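Local coordinates for protein imidazolonepropionase (Unidentified, PDB 2Q09) that hydrolyses the ring carbon-nitrogen bond of imidazolone-5-propanoate to give N-formimidoyl-L-glutamate, the third step of histidine degradation, at residues A[15-18]-A[23-26]; A[61-66]-A[381-386]; A[181-184]-A[189-192]. All coordinates share one frame; numbering follows the deposited sequence.

Interaction 1. Residues A[15-18]-A[23-26]; sequences ATLR and DYGL
Ala15 and Leu26 meet at the apolar centre of this loop-on-loop contact, where CD2 of Leu26 lies 3.7 Å from CB of Ala15. Their backbones form a single beta bridge, and the chain between strands 12-14 and 30-35 doubles back so that 15-18 runs beside 23-26. Just beyond, CD2 of Leu17 comes to the edge of the Tyr24 ring, near its plane, at 4.3 Å from CD1. Met347 of helix 343-349 touches both Leu17 and Tyr24, so this apolar patch continues into the body of the protein.

Outward from the patch the contact turns polar. The N-H of Leu17 reaches the carbonyl O of Tyr24 at 2.8 Å. Gly25 O is gripped twice by one residue: Thr16 N donates from above the carbonyl plane at 3.1 Å, while Thr16 OG1 donates in that plane, on a lone pair, at 2.7 Å. With chi1 at 67°, OG1 sits between the backbone N and the carbonyl carbon, from where it also accepts from Arg18 N in an ST turn. A valine in place of Thr16 would probably leave Gly25 O with the out-of-plane amide bond alone across this contact and Arg18 N without its turn acceptor. Gly25 has positive phi (63°), and a CB there would clash with the threonine hydroxyl, so the close approach depends on the missing side chain. At the far polar edge one water lies 2.9 Å from Arg18 O and 2.8 Å from Asp23 O, within hydrogen-bonding distance of both.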
loop_
_atom_site.group_PDB
_atom_site.type_symbol
_atom_site.label_atom_id
_atom_site.label_comp_id
_atom_site.label_asym_id
_atom_site.label_seq_id
_atom_site.Cartn_x
_atom_site.Cartn_y
_atom_site.Cartn_z
ATOM N N ALA A 15 8.305 10.674 17.236
ATOM C CA ALA A 15 9.207 10.246 16.174
ATOM C C ALA A 15 8.429 10.867 15.023
ATOM O O ALA A 15 7.577 10.215 14.425
ATOM C CB ALA A 15 9.218 8.719 16.045
ATOM N N THR A 16 8.712 12.131 14.739
ATOM C CA THR A 16 7.985 12.875 13.722
ATOM C C THR A 16 8.116 12.375 12.306
ATOM O O THR A 16 7.209 12.589 11.498
ATOM C CB THR A 16 8.391 14.369 13.728
ATOM O OG1 THR A 16 9.757 14.496 13.317
ATOM C CG2 THR A 16 8.235 14.952 15.140
ATOM N N LEU A 17 9.229 11.715 12.001
ATOM C CA LEU A 17 9.460 11.242 10.641
ATOM C C LEU A 17 9.367 12.436 9.680
ATOM O O LEU A 17 8.975 12.291 8.516
ATOM C CB LEU A 17 8.436 10.158 10.246
ATOM C CG LEU A 17 8.774 8.673 10.473
ATOM C CD1 LEU A 17 9.990 8.297 9.622
ATOM C CD2 LEU A 17 9.072 8.412 11.966
ATOM N N ARG A 18 9.735 13.617 10.175
ATOM C CA ARG A 18 9.709 14.824 9.348
ATOM C C ARG A 18 10.728 14.706 8.213
ATOM O O ARG A 18 11.851 14.248 8.418
ATOM C CB ARG A 18 10.026 16.070 10.182
ATOM C CG ARG A 18 8.928 16.507 11.131
ATOM C CD ARG A 18 9.305 17.820 11.814
ATOM N NE ARG A 18 9.461 18.897 10.842
ATOM C CZ ARG A 18 9.968 20.091 11.118
ATOM N NH1 ARG A 18 10.380 20.376 12.340
ATOM N NH2 ARG A 18 10.063 21.002 10.164
ATOM N N ASP A 23 17.106 10.785 10.356
ATOM C CA ASP A 23 16.599 9.516 10.853
ATOM C C ASP A 23 15.085 9.504 11.081
ATOM O O ASP A 23 14.307 9.682 10.139
ATOM C CB ASP A 23 17.335 9.134 12.141
ATOM C CG ASP A 23 18.844 9.139 11.967
ATOM O OD1 ASP A 23 19.331 8.623 10.942
ATOM O OD2 ASP A 23 19.549 9.654 12.859
ATOM N N TYR A 24 14.680 9.292 12.329
ATOM C CA TYR A 24 13.266 9.218 12.702
ATOM C C TYR A 24 12.651 10.564 13.056
ATOM O O TYR A 24 11.447 10.652 13.311
ATOM C CB TYR A 24 13.098 8.292 13.908
ATOM C CG TYR A 24 13.447 6.851 13.636
ATOM C CD1 TYR A 24 12.558 6.015 12.956
ATOM C CD2 TYR A 24 14.666 6.313 14.062
ATOM C CE1 TYR A 24 12.872 4.680 12.709
ATOM C CE2 TYR A 24 14.992 4.982 13.816
ATOM C CZ TYR A 24 14.088 4.173 13.141
ATOM O OH TYR A 24 14.389 2.856 12.898
ATOM N N GLY A 25 13.470 11.610 13.084
ATOM C CA GLY A 25 12.951 12.912 13.452
ATOM C C GLY A 25 12.435 12.880 14.881
ATOM O O GLY A 25 11.428 13.512 15.193
ATOM N N LEU A 26 13.119 12.128 15.746
ATOM C CA LEU A 26 12.728 12.009 17.152
ATOM C C LEU A 26 13.022 13.306 17.897
ATOM O O LEU A 26 14.066 13.924 17.683
ATOM C CB LEU A 26 13.494 10.870 17.832
ATOM C CG LEU A 26 12.925 9.450 17.808
ATOM C CD1 LEU A 26 13.979 8.479 18.302
ATOM C CD2 LEU A 26 11.670 9.377 18.686
HETATM O O HOH W 1 12.339 11.600 9.623
#

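Interaction 2. Residues A[61-66]-A[381-386]; sequences GKLVTP and GHPAEL
Leu63, on strand 63-73, packs against Pro383 in a type I turn from His382 to Glu385 that leads into helix 385-388, joining strand to helix entry across more than 300 residues of sequence. Its CB passes Gly381 O at 4.3 Å, a loose approach. From there CG lies anti to the backbone N (chi1 165°), which carries both methyls on toward Pro383. CD2 makes the closer fit, 3.6 Å from Pro383 N and 3.8 Å from His382 C, so it rests on the peptide link between these two residues. Both methyls also meet the proline ring at CD, 3.9 Å from CD2 and 4.1 Å from CD1, the two side chains crossing at about a right angle. No hydrogen bond joins the segments, so the contact is purely van der Waals.

The turn that shapes the surface met by Leu63 is closed by Glu385 N donating to His382 O. Tyr24 meets the His382 ring nearly perpendicularly. The imidazole caps the turn: its ND1 accepts from Ala384 N at 2.9 Å, the N-H...N angle being 163° and the donor 19° out of the ring plane.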
loop_
_atom_site.group_PDB
_atom_site.type_symbol
_atom_site.label_atom_id
_atom_site.label_comp_id
_atom_site.label_asym_id
_atom_site.label_seq_id
_atom_site.Cartn_x
_atom_site.Cartn_y
_atom_site.Cartn_z
ATOM N N GLY A 61 5.448 9.869 28.467
ATOM C CA GLY A 61 6.666 9.642 27.712
ATOM C C GLY A 61 6.646 8.577 26.628
ATOM O O GLY A 61 7.662 8.384 25.962
ATOM N N LYS A 62 5.514 7.899 26.440
ATOM C CA LYS A 62 5.425 6.851 25.414
ATOM C C LYS A 62 5.742 7.405 24.032
ATOM O O LYS A 62 5.407 8.542 23.696
ATOM C CB LYS A 62 4.026 6.233 25.333
ATOM C CG LYS A 62 3.400 5.769 26.628
ATOM C CD LYS A 62 3.929 4.442 27.122
ATOM C CE LYS A 62 2.881 3.779 28.020
ATOM N NZ LYS A 62 2.352 4.706 29.050
ATOM N N LEU A 63 6.364 6.564 23.220
ATOM C CA LEU A 63 6.725 6.915 21.856
ATOM C C LEU A 63 5.477 7.102 20.984
ATOM O O LEU A 63 4.530 6.311 21.060
ATOM C CB LEU A 63 7.570 5.789 21.263
ATOM C CG LEU A 63 7.775 5.775 19.750
ATOM C CD1 LEU A 63 8.726 6.904 19.341
ATOM C CD2 LEU A 63 8.361 4.403 19.345
ATOM N N VAL A 64 5.480 8.139 20.152
ATOM C CA VAL A 64 4.365 8.368 19.243
ATOM C C VAL A 64 4.923 8.506 17.830
ATOM O O VAL A 64 5.976 9.102 17.625
ATOM C CB VAL A 64 3.551 9.628 19.633
ATOM C CG1 VAL A 64 4.443 10.862 19.623
ATOM C CG2 VAL A 64 2.393 9.812 18.674
ATOM N N THR A 65 4.220 7.934 16.864
ATOM C CA THR A 65 4.654 7.983 15.470
ATOM C C THR A 65 3.431 8.214 14.589
ATOM O O THR A 65 2.299 8.110 15.035
ATOM C CB THR A 65 5.265 6.644 14.993
ATOM O OG1 THR A 65 4.222 5.670 14.873
ATOM C CG2 THR A 65 6.291 6.133 15.991
ATOM N N PRO A 66 3.652 8.536 13.314
ATOM C CA PRO A 66 2.521 8.747 12.404
ATOM C C PRO A 66 1.887 7.363 12.220
ATOM O O PRO A 66 2.535 6.349 12.527
ATOM C CB PRO A 66 3.185 9.183 11.111
ATOM C CG PRO A 66 4.448 9.858 11.570
ATOM C CD PRO A 66 4.921 8.909 12.670
ATOM N N GLY A 381 9.927 1.137 23.377
ATOM C CA GLY A 381 10.784 2.297 23.534
ATOM C C GLY A 381 11.353 3.047 22.348
ATOM O O GLY A 381 11.443 4.273 22.383
ATOM N N HIS A 382 11.720 2.332 21.294
ATOM C CA HIS A 382 12.337 2.976 20.146
ATOM C C HIS A 382 11.669 2.536 18.836
ATOM O O HIS A 382 11.259 1.385 18.694
ATOM C CB HIS A 382 13.825 2.625 20.162
ATOM C CG HIS A 382 14.658 3.425 19.216
ATOM N ND1 HIS A 382 14.744 3.134 17.871
ATOM C CD2 HIS A 382 15.461 4.494 19.423
ATOM C CE1 HIS A 382 15.567 3.989 17.291
ATOM N NE2 HIS A 382 16.017 4.826 18.210
ATOM N N PRO A 383 11.544 3.456 17.860
ATOM C CA PRO A 383 10.915 3.120 16.581
ATOM C C PRO A 383 11.603 2.008 15.781
ATOM O O PRO A 383 10.965 1.344 14.959
ATOM C CB PRO A 383 10.892 4.462 15.845
ATOM C CG PRO A 383 12.097 5.169 16.394
ATOM C CD PRO A 383 11.989 4.858 17.870
ATOM N N ALA A 384 12.898 1.815 16.010
ATOM C CA ALA A 384 13.628 0.762 15.308
ATOM C C ALA A 384 12.957 -0.587 15.573
ATOM O O ALA A 384 13.008 -1.502 14.745
ATOM C CB ALA A 384 15.092 0.719 15.784
ATOM N N GLU A 385 12.321 -0.708 16.734
ATOM C CA GLU A 385 11.666 -1.956 17.095
ATOM C C GLU A 385 10.464 -2.316 16.210
ATOM O O GLU A 385 10.078 -3.484 16.126
ATOM C CB GLU A 385 11.229 -1.929 18.564
ATOM C CG GLU A 385 10.521 -3.212 18.969
ATOM C CD GLU A 385 10.498 -3.447 20.465
ATOM O OE1 GLU A 385 9.921 -4.470 20.874
ATOM O OE2 GLU A 385 11.050 -2.625 21.232
ATOM N N LEU A 386 9.883 -1.329 15.533
ATOM C CA LEU A 386 8.719 -1.603 14.692
ATOM C C LEU A 386 9.039 -2.513 13.505
ATOM O O LEU A 386 8.181 -3.270 13.057
ATOM C CB LEU A 386 8.098 -0.292 14.206
ATOM C CG LEU A 386 7.646 0.621 15.348
ATOM C CD1 LEU A 386 6.897 1.830 14.789
ATOM C CD2 LEU A 386 6.755 -0.150 16.296
#

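Interaction 3. Residues A[181-184]-A[189-192]; sequences PEYR and SWVE
Tyr183 OH and the carbonyl O of Ser189 share one polar partner, being both hydrogen-bonded to Thr193 OG1, one helical turn beyond Ser189. The tyrosine hydroxyl is thereby held to helix 187-204, while its ring lies against the same helix near the N-terminal end. Tyr183 closes a short 3-10 segment, 181-183, whose own backbone bond runs from Arg184 N to Pro181 O at 3.1 Å.

No hydrogen bond links 181-184 directly with 189-192; the phenol ring makes the contact instead. Over one face stands Trp190, with its CB 4.0 Å from the ring centroid and 27° off the ring normal, a CH-pi contact. Farther along that face, Trp190 CE3 comes to 3.5 Å from Tyr183 CE2, toward the rim. The phenol and the six-membered indole ring are oblique, with planes at 48° and centroids 5.1 Å apart, and the pair is therefore neither a stack nor edge-to-face. In Trp190, CG is anti to the backbone N (chi1 172°), which lays the indole across the tyrosine while CB remains over its ring. Ser189 comes from another direction: its CB lies at the edge, in the phenol plane, 3.7 Å from Tyr183 CD1. Closer still, Trp190 N is 3.4 Å from that same CD1, showing that helix backbone as well as side chain forms the bed for the ring.

Trp190 NE1 makes a weak bond to Ala175 O, and the side chain of Trp190 lies about 7 Å from that of His177, which lines the inhibitor pocket. Shape and ring-face contact thus fold the loop after barrel strand 168-176 onto the helix that follows it in the TIM-barrel fold of the amidohydrolases, with the phenol hydroxyl supplying a polar tether at its tip.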
loop_
_atom_site.group_PDB
_atom_site.type_symbol
_atom_site.label_atom_id
_atom_site.label_comp_id
_atom_site.label_asym_id
_atom_site.label_seq_id
_atom_site.Cartn_x
_atom_site.Cartn_y
_atom_site.Cartn_z
ATOM N N PRO A 181 -10.425 -14.784 -19.421
ATOM C CA PRO A 181 -10.629 -15.915 -20.336
ATOM C C PRO A 181 -11.414 -15.547 -21.589
ATOM O O PRO A 181 -11.098 -15.998 -22.691
ATOM C CB PRO A 181 -11.386 -16.921 -19.474
ATOM C CG PRO A 181 -10.860 -16.638 -18.100
ATOM C CD PRO A 181 -10.857 -15.131 -18.054
ATOM N N GLU A 182 -12.434 -14.715 -21.410
ATOM C CA GLU A 182 -13.290 -14.299 -22.514
ATOM C C GLU A 182 -12.559 -13.503 -23.597
ATOM O O GLU A 182 -13.052 -13.369 -24.710
ATOM C CB GLU A 182 -14.469 -13.475 -21.976
ATOM C CG GLU A 182 -15.365 -14.192 -20.975
ATOM C CD GLU A 182 -14.784 -14.251 -19.569
ATOM O OE1 GLU A 182 -13.843 -13.483 -19.265
ATOM O OE2 GLU A 182 -15.287 -15.057 -18.755
ATOM N N TYR A 183 -11.382 -12.972 -23.267
ATOM C CA TYR A 183 -10.592 -12.186 -24.217
ATOM C C TYR A 183 -9.253 -12.842 -24.526
ATOM O O TYR A 183 -8.391 -12.230 -25.149
ATOM C CB TYR A 183 -10.311 -10.792 -23.657
ATOM C CG TYR A 183 -11.528 -9.924 -23.485
ATOM C CD1 TYR A 183 -11.900 -9.004 -24.464
ATOM C CD2 TYR A 183 -12.301 -10.013 -22.334
ATOM C CE1 TYR A 183 -13.015 -8.192 -24.295
ATOM C CE2 TYR A 183 -13.420 -9.205 -22.154
ATOM C CZ TYR A 183 -13.769 -8.298 -23.138
ATOM O OH TYR A 183 -14.867 -7.489 -22.966
ATOM N N ARG A 184 -9.088 -14.081 -24.080
ATOM C CA ARG A 184 -7.857 -14.843 -24.277
ATOM C C ARG A 184 -7.189 -14.653 -25.639
ATOM O O ARG A 184 -5.968 -14.516 -25.724
ATOM C CB ARG A 184 -8.151 -16.329 -24.057
ATOM C CG ARG A 184 -6.929 -17.214 -23.948
ATOM C CD ARG A 184 -7.309 -18.696 -23.880
ATOM N NE ARG A 184 -8.138 -19.045 -22.726
ATOM C CZ ARG A 184 -9.468 -19.006 -22.701
ATOM N NH1 ARG A 184 -10.152 -18.628 -23.771
ATOM N NH2 ARG A 184 -10.116 -19.358 -21.602
ATOM N N SER A 189 -8.762 -6.167 -27.208
ATOM C CA SER A 189 -10.184 -5.919 -27.074
ATOM C C SER A 189 -10.470 -5.655 -25.599
ATOM O O SER A 189 -11.315 -4.826 -25.256
ATOM C CB SER A 189 -10.974 -7.131 -27.570
ATOM O OG SER A 189 -12.318 -6.780 -27.842
ATOM N N TRP A 190 -9.748 -6.360 -24.732
ATOM C CA TRP A 190 -9.911 -6.200 -23.291
ATOM C C TRP A 190 -9.395 -4.815 -22.906
ATOM O O TRP A 190 -9.987 -4.126 -22.081
ATOM C CB TRP A 190 -9.133 -7.297 -22.548
ATOM C CG TRP A 190 -9.087 -7.118 -21.057
ATOM C CD1 TRP A 190 -7.968 -7.096 -20.272
ATOM C CD2 TRP A 190 -10.203 -6.924 -20.175
ATOM N NE1 TRP A 190 -8.317 -6.895 -18.954
ATOM C CE2 TRP A 190 -9.680 -6.786 -18.868
ATOM C CE3 TRP A 190 -11.594 -6.850 -20.363
ATOM C CZ2 TRP A 190 -10.498 -6.582 -17.751
ATOM C CZ3 TRP A 190 -12.410 -6.645 -19.247
ATOM C CH2 TRP A 190 -11.855 -6.514 -17.958
ATOM N N VAL A 191 -8.288 -4.403 -23.510
ATOM C CA VAL A 191 -7.729 -3.090 -23.227
ATOM C C VAL A 191 -8.738 -2.006 -23.618
ATOM O O VAL A 191 -8.915 -1.029 -22.890
ATOM C CB VAL A 191 -6.397 -2.869 -23.981
ATOM C CG1 VAL A 191 -5.904 -1.443 -23.761
ATOM C CG2 VAL A 191 -5.354 -3.863 -23.485
ATOM N N GLU A 192 -9.407 -2.179 -24.757
ATOM C CA GLU A 192 -10.402 -1.196 -25.182
ATOM C C GLU A 192 -11.535 -1.091 -24.165
ATOM O O GLU A 192 -12.025 -0.004 -23.872
ATOM C CB GLU A 192 -10.991 -1.564 -26.545
ATOM C CG GLU A 192 -10.273 -0.930 -27.730
ATOM C CD GLU A 192 -11.011 -1.138 -29.041
ATOM O OE1 GLU A 192 -10.576 -0.573 -30.064
ATOM O OE2 GLU A 192 -12.024 -1.870 -29.048
#

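Interactions 1 and 2 adjoin, their centres 10 Å apart: Ala15 N probably bonds to Val64 O, and Tyr24 CG packs on Pro383 CG at 3.5 Å. Both meet strand 63-73 and helix 343-349. Interaction 1 is mostly buried and joins its loop arms by backbone and hydroxyl bonds; interaction 2 is partly buried, with no hydrogen bond between its segments, a leucine packing on a proline and its peptide link. Interaction 3 lies across the chain's centre, 47 and 49 Å from the other two, and is partly buried, aromatic and local in sequence. Of the three it comes nearest the inhibitor, about 12 Å from the Trp190 side chain, and it falls inside the loop closed by interaction 2.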